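Local coordinates for protein terminase large subunit (Thermus phage G20c, PDB 5M1P) that cuts viral DNA with a metal-dependent nuclease domain and, as an ATP-driven motor, packages the phage genome into empty capsids, at residues D75-L80 against D101-E106; D12-L17 against T148-L153; L117-S122 against E126-N131. One frame throughout, in Å; residues are numbered along the deposited sequence.

Contact 1 of 3, residues D75-L80 against D101-E106; sequences DQVARL and DAIAEE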
ATOM      1  N   ASP A  75     -12.351  -9.001   9.883  1.00 10.86           N
ATOM      2  CA  ASP A  75     -12.650  -8.989   8.445  1.00 11.49           C
ATOM      3  C   ASP A  75     -11.450  -8.513   7.624  1.00 10.82           C
ATOM      4  O   ASP A  75     -11.164  -9.070   6.560  1.00 10.91           O
ATOM      5  CB  ASP A  75     -13.890  -8.134   8.163  1.00 12.39           C
ATOM      6  CG  ASP A  75     -14.350  -8.206   6.721  1.00 13.78           C
ATOM      7  OD1 ASP A  75     -14.209  -9.278   6.088  1.00 15.65           O
ATOM      8  OD2 ASP A  75     -14.875  -7.184   6.240  1.00 15.51           O
ATOM      9  N   GLN A  76     -10.733  -7.507   8.111  1.00 10.49           N
ATOM     10  CA  GLN A  76      -9.509  -7.066   7.418  1.00 10.76           C
ATOM     11  C   GLN A  76      -8.496  -8.194   7.284  1.00 10.79           C
ATOM     12  O   GLN A  76      -7.931  -8.406   6.208  1.00 10.33           O
ATOM     13  CB  GLN A  76      -8.884  -5.878   8.126  1.00 11.07           C
ATOM     14  CG  GLN A  76      -9.728  -4.626   8.037  1.00 11.58           C
ATOM     15  CD  GLN A  76      -9.087  -3.480   8.760  1.00 11.91           C
ATOM     16  OE1 GLN A  76      -7.892  -3.234   8.597  1.00 12.80           O
ATOM     17  NE2 GLN A  76      -9.865  -2.779   9.582  1.00 11.81           N
ATOM     18  N   VAL A  77      -8.288  -8.926   8.373  1.00 10.52           N
ATOM     19  CA  VAL A  77      -7.374 -10.066   8.364  1.00 10.55           C
ATOM     20  C   VAL A  77      -7.894 -11.181   7.443  1.00 10.14           C
ATOM     21  O   VAL A  77      -7.115 -11.778   6.696  1.00 10.41           O
ATOM     22  CB  VAL A  77      -7.076 -10.580   9.791  1.00 10.93           C
ATOM     23  CG1 VAL A  77      -6.268 -11.868   9.740  1.00 11.16           C
ATOM     24  CG2 VAL A  77      -6.311  -9.523  10.581  1.00 11.14           C
ATOM     25  N   ALA A  78      -9.194 -11.454   7.472  1.00 10.10           N
ATOM     26  CA  ALA A  78      -9.777 -12.473   6.578  1.00 10.11           C
ATOM     27  C   ALA A  78      -9.632 -12.079   5.107  1.00 10.76           C
ATOM     28  O   ALA A  78      -9.371 -12.937   4.258  1.00 10.75           O
ATOM     29  CB  ALA A  78     -11.249 -12.709   6.904  1.00  9.91           C
ATOM     30  N   ARG A  79      -9.789 -10.794   4.806  1.00 11.24           N
ATOM     31  CA  ARG A  79      -9.674 -10.320   3.418  1.00 12.16           C
ATOM     32  C   ARG A  79      -8.225 -10.429   2.961  1.00 11.59           C
ATOM     33  O   ARG A  79      -7.938 -10.830   1.818  1.00 11.13           O
ATOM     34  CB  ARG A  79     -10.193  -8.883   3.273  1.00 13.55           C
ATOM     35  CG  ARG A  79     -11.682  -8.705   3.546  1.00 15.52           C
ATOM     36  CD  ARG A  79     -12.616  -9.378   2.560  1.00 18.03           C
ATOM     37  NE  ARG A  79     -14.019  -9.060   2.856  1.00 19.87           N
ATOM     38  CZ  ARG A  79     -15.083  -9.790   2.499  1.00 21.25           C
ATOM     39  NH1 ARG A  79     -16.302  -9.373   2.838  1.00 21.93           N
ATOM     40  NH2 ARG A  79     -14.957 -10.940   1.829  1.00 22.16           N
ATOM     41  N   LEU A  80      -7.305 -10.115   3.857  1.00 11.40           N
ATOM     42  CA  LEU A  80      -5.883 -10.286   3.590  1.00 11.59           C
ATOM     43  C   LEU A  80      -5.522 -11.757   3.342  1.00 11.50           C
ATOM     44  O   LEU A  80      -4.775 -12.073   2.412  1.00 11.06           O
ATOM     45  CB  LEU A  80      -5.110  -9.733   4.779  1.00 12.35           C
ATOM     46  CG  LEU A  80      -3.662  -9.329   4.678  1.00 13.05           C
ATOM     47  CD1 LEU A  80      -3.370  -8.488   3.447  1.00 12.82           C
ATOM     48  CD2 LEU A  80      -3.359  -8.536   5.943  1.00 13.30           C
ATOM     49  N   ASP A 101      -3.408  -5.127  19.696  1.00 18.54           N
ATOM     50  CA  ASP A 101      -3.165  -6.538  20.021  1.00 18.85           C
ATOM     51  C   ASP A 101      -3.995  -7.516  19.181  1.00 18.21           C
ATOM     52  O   ASP A 101      -3.494  -8.583  18.809  1.00 17.63           O
ATOM     53  CB  ASP A 101      -3.428  -6.805  21.511  1.00 20.06           C
ATOM     54  CG  ASP A 101      -2.358  -6.215  22.422  1.00 21.04           C
ATOM     55  OD1 ASP A 101      -1.485  -5.458  21.944  1.00 22.87           O
ATOM     56  OD2 ASP A 101      -2.396  -6.508  23.636  1.00 22.72           O
ATOM     57  N   ALA A 102      -5.243  -7.160  18.878  1.00 17.41           N
ATOM     58  CA  ALA A 102      -6.146  -8.090  18.196  1.00 16.57           C
ATOM     59  C   ALA A 102      -5.690  -8.426  16.768  1.00 16.24           C
ATOM     60  O   ALA A 102      -5.698  -9.592  16.392  1.00 16.21           O
ATOM     61  CB  ALA A 102      -7.573  -7.566  18.202  1.00 16.46           C
ATOM     62  N   ILE A 103      -5.292  -7.421  15.987  1.00 16.01           N
ATOM     63  CA  ILE A 103      -4.775  -7.674  14.631  1.00 16.12           C
ATOM     64  C   ILE A 103      -3.465  -8.475  14.697  1.00 16.18           C
ATOM     65  O   ILE A 103      -3.291  -9.421  13.937  1.00 15.75           O
ATOM     66  CB  ILE A 103      -4.583  -6.377  13.803  1.00 16.26           C
ATOM     67  CG1 ILE A 103      -5.946  -5.788  13.424  1.00 16.68           C
ATOM     68  CG2 ILE A 103      -3.766  -6.650  12.529  1.00 15.95           C
ATOM     69  CD1 ILE A 103      -5.879  -4.383  12.868  1.00 17.14           C
ATOM     70  N   ALA A 104      -2.560  -8.097  15.600  1.00 16.84           N
ATOM     71  CA  ALA A 104      -1.270  -8.787  15.731  1.00 17.17           C
ATOM     72  C   ALA A 104      -1.477 -10.264  16.061  1.00 17.43           C
ATOM     73  O   ALA A 104      -0.881 -11.139  15.429  1.00 17.13           O
ATOM     74  CB  ALA A 104      -0.403  -8.121  16.788  1.00 17.35           C
ATOM     75  N   GLU A 105      -2.356 -10.531  17.026  1.00 17.69           N
ATOM     76  CA  GLU A 105      -2.695 -11.906  17.399  1.00 18.09           C
ATOM     77  C   GLU A 105      -3.397 -12.655  16.268  1.00 17.01           C
ATOM     78  O   GLU A 105      -3.137 -13.840  16.070  1.00 16.99           O
ATOM     79  CB  GLU A 105      -3.563 -11.930  18.662  1.00 19.43           C
ATOM     80  CG  GLU A 105      -2.805 -11.533  19.923  1.00 21.01           C
ATOM     81  CD  GLU A 105      -3.711 -11.120  21.067  1.00 22.00           C
ATOM     82  OE1 GLU A 105      -3.227 -10.412  21.975  1.00 23.16           O
ATOM     83  OE2 GLU A 105      -4.906 -11.496  21.064  1.00 23.02           O
ATOM     84  N   GLU A 106      -4.272 -11.961  15.533  1.00 16.29           N
ATOM     85  CA  GLU A 106      -5.034 -12.564  14.438  1.00 16.27           C
ATOM     86  C   GLU A 106      -4.155 -12.939  13.249  1.00 15.20           C
ATOM     87  O   GLU A 106      -4.375 -13.968  12.634  1.00 14.73           O
ATOM     88  CB  GLU A 106      -6.176 -11.646  13.977  1.00 17.27           C
ATOM     89  CG  GLU A 106      -7.404 -11.708  14.877  1.00 18.43           C
ATOM     90  CD  GLU A 106      -8.308 -10.483  14.802  1.00 20.08           C
ATOM     91  OE1 GLU A 106      -8.255  -9.717  13.812  1.00 21.84           O
ATOM     92  OE2 GLU A 106      -9.098 -10.289  15.751  1.00 20.66           O
TER

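Contact 2 of 3, residues D12-L17 against T148-L153; sequences DMLILL and TILDEL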
ATOM      1  N   ASP A  12       4.373  11.489 -13.725  1.00 11.37           N
ATOM      2  CA  ASP A  12       4.285  11.375 -15.178  1.00 11.76           C
ATOM      3  C   ASP A  12       4.792  10.043 -15.732  1.00 11.29           C
ATOM      4  O   ASP A  12       4.428   9.672 -16.839  1.00 11.41           O
ATOM      5  CB  ASP A  12       5.049  12.521 -15.851  1.00 11.99           C
ATOM      6  CG  ASP A  12       6.529  12.537 -15.481  1.00 12.30           C
ATOM      7  OD1 ASP A  12       6.842  12.755 -14.283  1.00 13.65           O
ATOM      8  OD2 ASP A  12       7.374  12.331 -16.373  1.00 13.53           O
ATOM      9  N   MET A  13       5.657   9.360 -14.984  1.00 10.92           N
ATOM     10  CA  MET A  13       6.190   8.054 -15.377  1.00 11.29           C
ATOM     11  C   MET A  13       5.436   6.859 -14.805  1.00 11.03           C
ATOM     12  O   MET A  13       5.788   5.715 -15.104  1.00 10.24           O
ATOM     13  CB  MET A  13       7.674   7.967 -15.013  1.00 11.81           C
ATOM     14  CG  MET A  13       8.565   8.849 -15.875  1.00 12.98           C
ATOM     15  SD  MET A  13       8.550   8.315 -17.602  1.00 15.34           S
ATOM     16  CE  MET A  13       9.039   6.595 -17.534  1.00 16.57           C
ATOM     17  N   LEU A  14       4.401   7.112 -14.011  1.00 11.02           N
ATOM     18  CA  LEU A  14       3.562   6.054 -13.446  1.00 11.79           C
ATOM     19  C   LEU A  14       2.814   5.366 -14.586  1.00 12.04           C
ATOM     20  O   LEU A  14       2.202   6.041 -15.412  1.00 12.82           O
ATOM     21  CB  LEU A  14       2.578   6.681 -12.451  1.00 12.44           C
ATOM     22  CG  LEU A  14       1.631   5.788 -11.666  1.00 12.90           C
ATOM     23  CD1 LEU A  14       2.419   4.915 -10.711  1.00 12.84           C
ATOM     24  CD2 LEU A  14       0.635   6.652 -10.915  1.00 13.20           C
ATOM     25  N   ILE A  15       2.904   4.039 -14.648  1.00 12.19           N
ATOM     26  CA  ILE A  15       2.154   3.259 -15.626  1.00 12.36           C
ATOM     27  C   ILE A  15       0.755   3.027 -15.083  1.00 12.00           C
ATOM     28  O   ILE A  15       0.572   2.648 -13.919  1.00 11.93           O
ATOM     29  CB  ILE A  15       2.845   1.930 -15.946  1.00 12.95           C
ATOM     30  CG1 ILE A  15       4.168   2.228 -16.645  1.00 13.82           C
ATOM     31  CG2 ILE A  15       1.960   1.036 -16.821  1.00 12.87           C
ATOM     32  CD1 ILE A  15       5.114   1.059 -16.688  1.00 14.46           C
ATOM     33  N   LEU A  16      -0.226   3.263 -15.941  1.00 11.40           N
ATOM     34  CA  LEU A  16      -1.627   3.220 -15.572  1.00 11.61           C
ATOM     35  C   LEU A  16      -2.253   1.991 -16.193  1.00 11.36           C
ATOM     36  O   LEU A  16      -2.133   1.770 -17.398  1.00 11.65           O
ATOM     37  CB  LEU A  16      -2.313   4.493 -16.048  1.00 12.04           C
ATOM     38  CG  LEU A  16      -1.636   5.800 -15.624  1.00 12.62           C
ATOM     39  CD1 LEU A  16      -2.442   6.977 -16.143  1.00 13.02           C
ATOM     40  CD2 LEU A  16      -1.483   5.873 -14.117  1.00 13.27           C
ATOM     41  N   LEU A  17      -2.934   1.207 -15.368  1.00 10.94           N
ATOM     42  CA  LEU A  17      -3.433  -0.106 -15.761  1.00 10.65           C
ATOM     43  C   LEU A  17      -4.954  -0.178 -15.684  1.00  9.97           C
ATOM     44  O   LEU A  17      -5.550   0.244 -14.682  1.00  9.36           O
ATOM     45  CB  LEU A  17      -2.870  -1.168 -14.821  1.00 11.24           C
ATOM     46  CG  LEU A  17      -1.349  -1.239 -14.686  1.00 11.88           C
ATOM     47  CD1 LEU A  17      -0.957  -2.167 -13.542  1.00 12.11           C
ATOM     48  CD2 LEU A  17      -0.733  -1.694 -15.993  1.00 12.51           C
ATOM     49  N   THR A 148      -8.949   7.984  -7.594  1.00 10.34           N
ATOM     50  CA  THR A 148      -8.687   8.087  -6.161  1.00 10.29           C
ATOM     51  C   THR A 148      -7.232   7.753  -5.813  1.00 10.03           C
ATOM     52  O   THR A 148      -6.613   8.432  -4.997  1.00  9.62           O
ATOM     53  CB  THR A 148      -9.640   7.194  -5.368  1.00 10.68           C
ATOM     54  OG1 THR A 148     -10.992   7.541  -5.704  1.00 11.08           O
ATOM     55  CG2 THR A 148      -9.433   7.377  -3.858  1.00 10.85           C
ATOM     56  N   ILE A 149      -6.694   6.717  -6.451  1.00  9.37           N
ATOM     57  CA  ILE A 149      -5.308   6.328  -6.250  1.00  9.51           C
ATOM     58  C   ILE A 149      -4.369   7.420  -6.758  1.00  9.50           C
ATOM     59  O   ILE A 149      -3.432   7.832  -6.065  1.00 10.01           O
ATOM     60  CB  ILE A 149      -4.991   5.008  -6.994  1.00  9.39           C
ATOM     61  CG1 ILE A 149      -5.763   3.834  -6.375  1.00  9.79           C
ATOM     62  CG2 ILE A 149      -3.493   4.745  -6.952  1.00  9.24           C
ATOM     63  CD1 ILE A 149      -5.622   2.505  -7.106  1.00 10.14           C
ATOM     64  N   LEU A 150      -4.606   7.867  -7.985  1.00  9.61           N
ATOM     65  CA  LEU A 150      -3.748   8.867  -8.595  1.00  9.65           C
ATOM     66  C   LEU A 150      -3.782  10.177  -7.822  1.00  9.30           C
ATOM     67  O   LEU A 150      -2.747  10.793  -7.595  1.00  9.27           O
ATOM     68  CB  LEU A 150      -4.155   9.082 -10.046  1.00 10.16           C
ATOM     69  CG  LEU A 150      -4.015   7.839 -10.941  1.00 11.20           C
ATOM     70  CD1 LEU A 150      -4.359   8.209 -12.374  1.00 11.49           C
ATOM     71  CD2 LEU A 150      -2.634   7.215 -10.883  1.00 11.69           C
ATOM     72  N   ASP A 151      -4.974  10.563  -7.408  1.00  9.17           N
ATOM     73  CA  ASP A 151      -5.156  11.766  -6.570  1.00  9.00           C
ATOM     74  C   ASP A 151      -4.401  11.680  -5.242  1.00  8.96           C
ATOM     75  O   ASP A 151      -3.769  12.651  -4.819  1.00  8.51           O
ATOM     76  CB  ASP A 151      -6.636  12.020  -6.270  1.00  9.20           C
ATOM     77  CG  ASP A 151      -7.414  12.557  -7.461  1.00  9.62           C
ATOM     78  OD1 ASP A 151      -6.814  12.915  -8.492  1.00 11.23           O
ATOM     79  OD2 ASP A 151      -8.655  12.636  -7.336  1.00  9.86           O
ATOM     80  N   GLU A 152      -4.463  10.532  -4.584  1.00  8.76           N
ATOM     81  CA  GLU A 152      -3.786  10.402  -3.293  1.00  8.79           C
ATOM     82  C   GLU A 152      -2.268  10.535  -3.443  1.00  8.44           C
ATOM     83  O   GLU A 152      -1.611  11.148  -2.599  1.00  8.53           O
ATOM     84  CB  GLU A 152      -4.150   9.092  -2.583  1.00  9.35           C
ATOM     85  CG  GLU A 152      -4.105   9.244  -1.075  1.00  9.71           C
ATOM     86  CD  GLU A 152      -4.579   8.016  -0.341  1.00  9.97           C
ATOM     87  OE1 GLU A 152      -3.716   7.241   0.058  1.00 10.39           O
ATOM     88  OE2 GLU A 152      -5.806   7.851  -0.157  1.00  9.96           O
ATOM     89  N   LEU A 153      -1.726   9.988  -4.536  1.00  8.38           N
ATOM     90  CA  LEU A 153      -0.318  10.176  -4.871  1.00  8.82           C
ATOM     91  C   LEU A 153      -0.027  11.634  -5.215  1.00  8.95           C
ATOM     92  O   LEU A 153       0.934  12.200  -4.709  1.00  9.35           O
ATOM     93  CB  LEU A 153       0.076   9.265  -6.041  1.00  9.10           C
ATOM     94  CG  LEU A 153       0.055   7.762  -5.752  1.00  9.36           C
ATOM     95  CD1 LEU A 153       0.117   6.990  -7.059  1.00  9.53           C
ATOM     96  CD2 LEU A 153       1.205   7.354  -4.857  1.00  9.48           C
TER

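Contact 3 of 3, residues L117-S122 against E126-N131; sequences LPVKSS and EQLISN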
ATOM      1  N   LEU A 117       6.594  -4.712   8.920  1.00 10.09           N
ATOM      2  CA  LEU A 117       7.337  -3.517   8.564  1.00  9.90           C
ATOM      3  C   LEU A 117       6.638  -2.342   9.262  1.00  9.64           C
ATOM      4  O   LEU A 117       5.877  -1.615   8.627  1.00  9.59           O
ATOM      5  CB  LEU A 117       7.404  -3.339   7.040  1.00 10.04           C
ATOM      6  CG  LEU A 117       8.620  -2.549   6.545  1.00 10.05           C
ATOM      7  CD1 LEU A 117       8.735  -2.650   5.030  1.00 10.09           C
ATOM      8  CD2 LEU A 117       8.576  -1.091   6.978  1.00 10.27           C
ATOM      9  N   PRO A 118       6.875  -2.177  10.578  1.00  9.55           N
ATOM     10  CA  PRO A 118       6.181  -1.111  11.305  1.00  9.69           C
ATOM     11  C   PRO A 118       6.640   0.271  10.868  1.00  9.73           C
ATOM     12  O   PRO A 118       7.840   0.561  10.889  1.00  9.99           O
ATOM     13  CB  PRO A 118       6.558  -1.374  12.766  1.00  9.84           C
ATOM     14  CG  PRO A 118       7.816  -2.146  12.716  1.00 10.07           C
ATOM     15  CD  PRO A 118       7.771  -2.950  11.456  1.00  9.91           C
ATOM     16  N   VAL A 119       5.686   1.111  10.493  1.00  9.55           N
ATOM     17  CA  VAL A 119       5.999   2.463  10.022  1.00 10.30           C
ATOM     18  C   VAL A 119       6.023   3.343  11.266  1.00 10.40           C
ATOM     19  O   VAL A 119       5.089   4.095  11.562  1.00 11.12           O
ATOM     20  CB  VAL A 119       5.033   2.943   8.924  1.00 10.62           C
ATOM     21  CG1 VAL A 119       5.452   4.320   8.427  1.00 10.86           C
ATOM     22  CG2 VAL A 119       5.029   1.966   7.743  1.00 10.70           C
ATOM     23  N   LYS A 120       7.133   3.220  11.985  1.00 10.67           N
ATOM     24  CA  LYS A 120       7.205   3.644  13.387  1.00 11.23           C
ATOM     25  C   LYS A 120       7.866   4.989  13.600  1.00 11.70           C
ATOM     26  O   LYS A 120       7.986   5.453  14.742  1.00 12.15           O
ATOM     27  CB  LYS A 120       7.923   2.576  14.217  1.00 11.38           C
ATOM     28  CG  LYS A 120       9.382   2.324  13.852  1.00 11.91           C
ATOM     29  CD  LYS A 120       9.917   1.088  14.563  1.00 12.51           C
ATOM     30  CE  LYS A 120      10.238   1.378  16.022  1.00 13.13           C
ATOM     31  NZ  LYS A 120      11.579   2.008  16.150  1.00 13.67           N
ATOM     32  N   SER A 121       8.291   5.622  12.512  1.00 12.19           N
ATOM     33  CA  SER A 121       8.890   6.951  12.569  1.00 12.76           C
ATOM     34  C   SER A 121       8.841   7.609  11.211  1.00 13.23           C
ATOM     35  O   SER A 121       8.632   6.951  10.188  1.00 12.32           O
ATOM     36  CB  SER A 121      10.348   6.862  13.006  1.00 12.96           C
ATOM     37  OG  SER A 121      11.130   6.248  12.002  1.00 13.22           O
ATOM     38  N   SER A 122       9.088   8.913  11.211  1.00 13.64           N
ATOM     39  CA  SER A 122       9.224   9.656   9.972  1.00 14.55           C
ATOM     40  C   SER A 122      10.400   9.128   9.148  1.00 14.51           C
ATOM     41  O   SER A 122      10.318   9.103   7.922  1.00 14.05           O
ATOM     42  CB  SER A 122       9.383  11.146  10.267  1.00 15.33           C
ATOM     43  OG  SER A 122      10.551  11.388  11.023  1.00 16.75           O
ATOM     44  N   GLU A 126      10.089   7.807   5.395  1.00 13.11           N
ATOM     45  CA  GLU A 126      10.846   8.457   4.319  1.00 14.35           C
ATOM     46  C   GLU A 126      11.610   7.456   3.464  1.00 14.00           C
ATOM     47  O   GLU A 126      11.687   7.622   2.252  1.00 12.84           O
ATOM     48  CB  GLU A 126      11.753   9.555   4.887  1.00 16.06           C
ATOM     49  CG  GLU A 126      10.970  10.795   5.292  1.00 18.32           C
ATOM     50  CD  GLU A 126      11.578  11.577   6.449  1.00 20.29           C
ATOM     51  OE1 GLU A 126      12.811  11.535   6.659  1.00 21.88           O
ATOM     52  OE2 GLU A 126      10.792  12.241   7.153  1.00 22.74           O
ATOM     53  N   GLN A 127      12.110   6.392   4.082  1.00 13.73           N
ATOM     54  CA  GLN A 127      12.802   5.340   3.349  1.00 14.53           C
ATOM     55  C   GLN A 127      11.857   4.592   2.395  1.00 12.88           C
ATOM     56  O   GLN A 127      12.178   4.355   1.231  1.00 12.21           O
ATOM     57  CB  GLN A 127      13.430   4.367   4.340  1.00 16.52           C
ATOM     58  CG  GLN A 127      14.452   3.432   3.727  1.00 18.43           C
ATOM     59  CD  GLN A 127      15.385   2.846   4.763  1.00 20.25           C
ATOM     60  OE1 GLN A 127      16.592   2.748   4.537  1.00 22.72           O
ATOM     61  NE2 GLN A 127      14.837   2.472   5.915  1.00 21.03           N
ATOM     62  N   LEU A 128      10.678   4.244   2.908  1.00 11.67           N
ATOM     63  CA  LEU A 128       9.612   3.621   2.108  1.00 11.20           C
ATOM     64  C   LEU A 128       9.159   4.503   0.953  1.00 10.55           C
ATOM     65  O   LEU A 128       9.071   4.060  -0.203  1.00  9.83           O
ATOM     66  CB  LEU A 128       8.405   3.299   2.997  1.00 11.58           C
ATOM     67  CG  LEU A 128       8.573   2.126   3.955  1.00 12.10           C
ATOM     68  CD1 LEU A 128       7.439   2.089   4.961  1.00 12.35           C
ATOM     69  CD2 LEU A 128       8.648   0.816   3.178  1.00 12.53           C
ATOM     70  N   ILE A 129       8.869   5.755   1.260  1.00 10.59           N
ATOM     71  CA  ILE A 129       8.368   6.684   0.247  1.00 10.85           C
ATOM     72  C   ILE A 129       9.425   7.037  -0.803  1.00 10.59           C
ATOM     73  O   ILE A 129       9.120   7.067  -1.996  1.00 10.83           O
ATOM     74  CB  ILE A 129       7.802   7.957   0.901  1.00 11.37           C
ATOM     75  CG1 ILE A 129       6.546   7.627   1.729  1.00 11.88           C
ATOM     76  CG2 ILE A 129       7.523   9.030  -0.148  1.00 11.58           C
ATOM     77  CD1 ILE A 129       5.335   7.142   0.953  1.00 12.08           C
ATOM     78  N   SER A 130      10.652   7.302  -0.368  1.00 10.66           N
ATOM     79  CA  SER A 130      11.729   7.606  -1.308  1.00 11.29           C
ATOM     80  C   SER A 130      11.969   6.431  -2.262  1.00 10.68           C
ATOM     81  O   SER A 130      12.181   6.647  -3.450  1.00 10.82           O
ATOM     82  CB  SER A 130      13.018   8.005  -0.590  1.00 12.09           C
ATOM     83  OG  SER A 130      13.530   6.958   0.197  1.00 14.28           O
ATOM     84  N   ASN A 131      11.894   5.201  -1.763  1.00 10.49           N
ATOM     85  CA  ASN A 131      12.002   4.044  -2.617  1.00 10.52           C
ATOM     86  C   ASN A 131      10.884   4.027  -3.662  1.00 10.16           C
ATOM     87  O   ASN A 131      11.151   3.820  -4.849  1.00 10.57           O
ATOM     88  CB  ASN A 131      11.976   2.768  -1.780  1.00 10.82           C
ATOM     89  CG  ASN A 131      12.114   1.529  -2.631  1.00 11.32           C
ATOM     90  OD1 ASN A 131      13.147   1.320  -3.259  1.00 12.49           O
ATOM     91  ND2 ASN A 131      11.064   0.716  -2.678  1.00 11.29           N
TER

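Contact 1 of 3, residues D75-L80 against D101-E106
Val-77 of helix 73-86 reaches across to Glu-106 and Ile-103 of helix 101-109, and its two methyls carry the contact. The backbones come nearest at Val-77 and Glu-106, whose CA atoms lie 7.0 Å apart. The CB of Val-77 faces the second helix and forks there. CG1, anti to the backbone N (chi1 173°), runs to the main chain of Glu-106, 4.0 Å from its O. CG2, set anti to the carbonyl carbon, enters between two side chains: it lies 4.0 Å from Glu-106 CB, 3.8 Å from Glu-106 OE1 and 4.3 Å from Ile-103 CG2. The Glu-106 chain thus runs diagonally across Val-77, presenting CB and OE1 to CG2. Further packing comes from Ile-112, which touches Val-77, and from Phe-43, a residue of the calcium site, which Ile-103 touches. Gln-76, the residue before Val-77, accepts a hydrogen bond at OE1 from Gly-44 N. No hydrogen bond or salt bridge joins the two segments, so their adhesion is van der Waals and hydrophobic; OE1 meets the methyl by van der Waals contact only, and Glu-106, a partly exposed residue, makes no polar bond to 75-80.

Contact 2 of 3, residues D12-L17 against T148-L153
Leu-14 and Leu-150 mark the closest approach of the two backbones, with CA atoms 9.2 Å apart, a spacing that leaves the gap to be bridged by side chains alone. Segment 12-17 leaves a short 3-10 turn at Met-13 and becomes extended, forming strand from Ile-15 onward. Segment 148-153 is helical throughout, and Leu-150 and Leu-153, three residues apart, both direct CB toward segment 12-17. Leu-14 points its CB at the helix, whereas Leu-16 starts off to the side and brings only its methyls in; Ile-15 and Leu-17 touch Ala-142 of the adjoining strand.

Four leucines make the interface, and they meet through their terminal methyls. Leu-14 holds CG anti to its own backbone nitrogen (chi1 -177°), which sends CD2 out into the notch between the two helix leucines. There it lies 3.9 Å from Leu-153 CD1, the two side chains crossing at about a right angle. The same methyl, Leu-14 CD2, also comes 3.3 Å from Leu-150 CD2, closer than usual for two methyls, so the exact spacing is doubtful. Leu-16 approaches Leu-150 at a slant, its CD2 3.7 Å from Leu-150 CD2 and 4.1 Å from Leu-150 CD1. Leu-14 and Leu-153 are buried, and Leu-16 is exposed, so the cluster opens to solvent toward Leu-16. Val-143 and Val-141 back Leu-14, and Phe-8 and Val-179 touch Leu-153.

Strand 15-22 pairs parallel with strand 142-144 through bonds of Ile-15 and Leu-17, and helix 147-154 follows that outer strand almost at once. A helix laid by leucines over one face of a sheet is the layered alpha/beta packing expected in an RNase H-like nuclease domain.

Contact 3 of 3, residues L117-S122 against E126-N131
Leu-128, Ser-122 and Glu-126 have most surface buried here, where the loop after strand 114-116 folds back on helix 122-137. Leu-128, the buried one, sets its CG anti to the carbonyl carbon (chi1 -73°) and spreads both methyls against the loop. Its CD1 meets Val-119 CG2 at 3.7 Å and also Leu-117 CD2 at 3.9 Å, while its CD2 touches Leu-117 CD1. The two leucines thus slide past one another in opposite directions, methyl pair against methyl pair, and Val-119 crosses at a slant. Val-119 is the centre of an inverse gamma turn, and its backbone N donates to Asp-95 OD1, a probable ligand of the second catalytic magnesium.

Ser-122 starts the helix: its O accepts from Glu-126 N at 2.8 Å (N-H...O angle 149°), while Ser-121 is the N-cap, its OG bonded to Val-124 N. The Glu-126 side chain, extended beyond CG, then folds over that same carbonyl, with CD 3.1 Å and OE2 3.3 Å from Ser-122 O. OE2 also lies 3.6 Å from Ser-122 CB.

An acceptor thus sits close to another acceptor with no hydrogen bond between them, a cost that the positive end of the helix may offset. The leucine-valine cluster supplies apolar cohesion, and the backbone bond, together with the Ser-121 cap, helps hold the first turn.

In the fold
Along the chain, contact 2 opens near the N-terminus and closes last, with contacts 1 and 3 between, in that order. Their centres lie about 28 Å (1 and 2), 22 Å (1 and 3) and 20 Å (2 and 3) apart. The central mixed sheet unites them: helix 73-86 of contact 1 lies on one face, touching Met-68 of strand 61-69, and helix 147-154 of contact 2 on the other, touching Leu-65. Contact 3 follows edge strand 114-116 beside Asp-95. The side chain of Ile-103 is about 9 Å from the calcium and that of Val-119 about 10 Å, so contacts 1 and 3 flank the nuclease site, while contact 2 packs the opposite sheet edge.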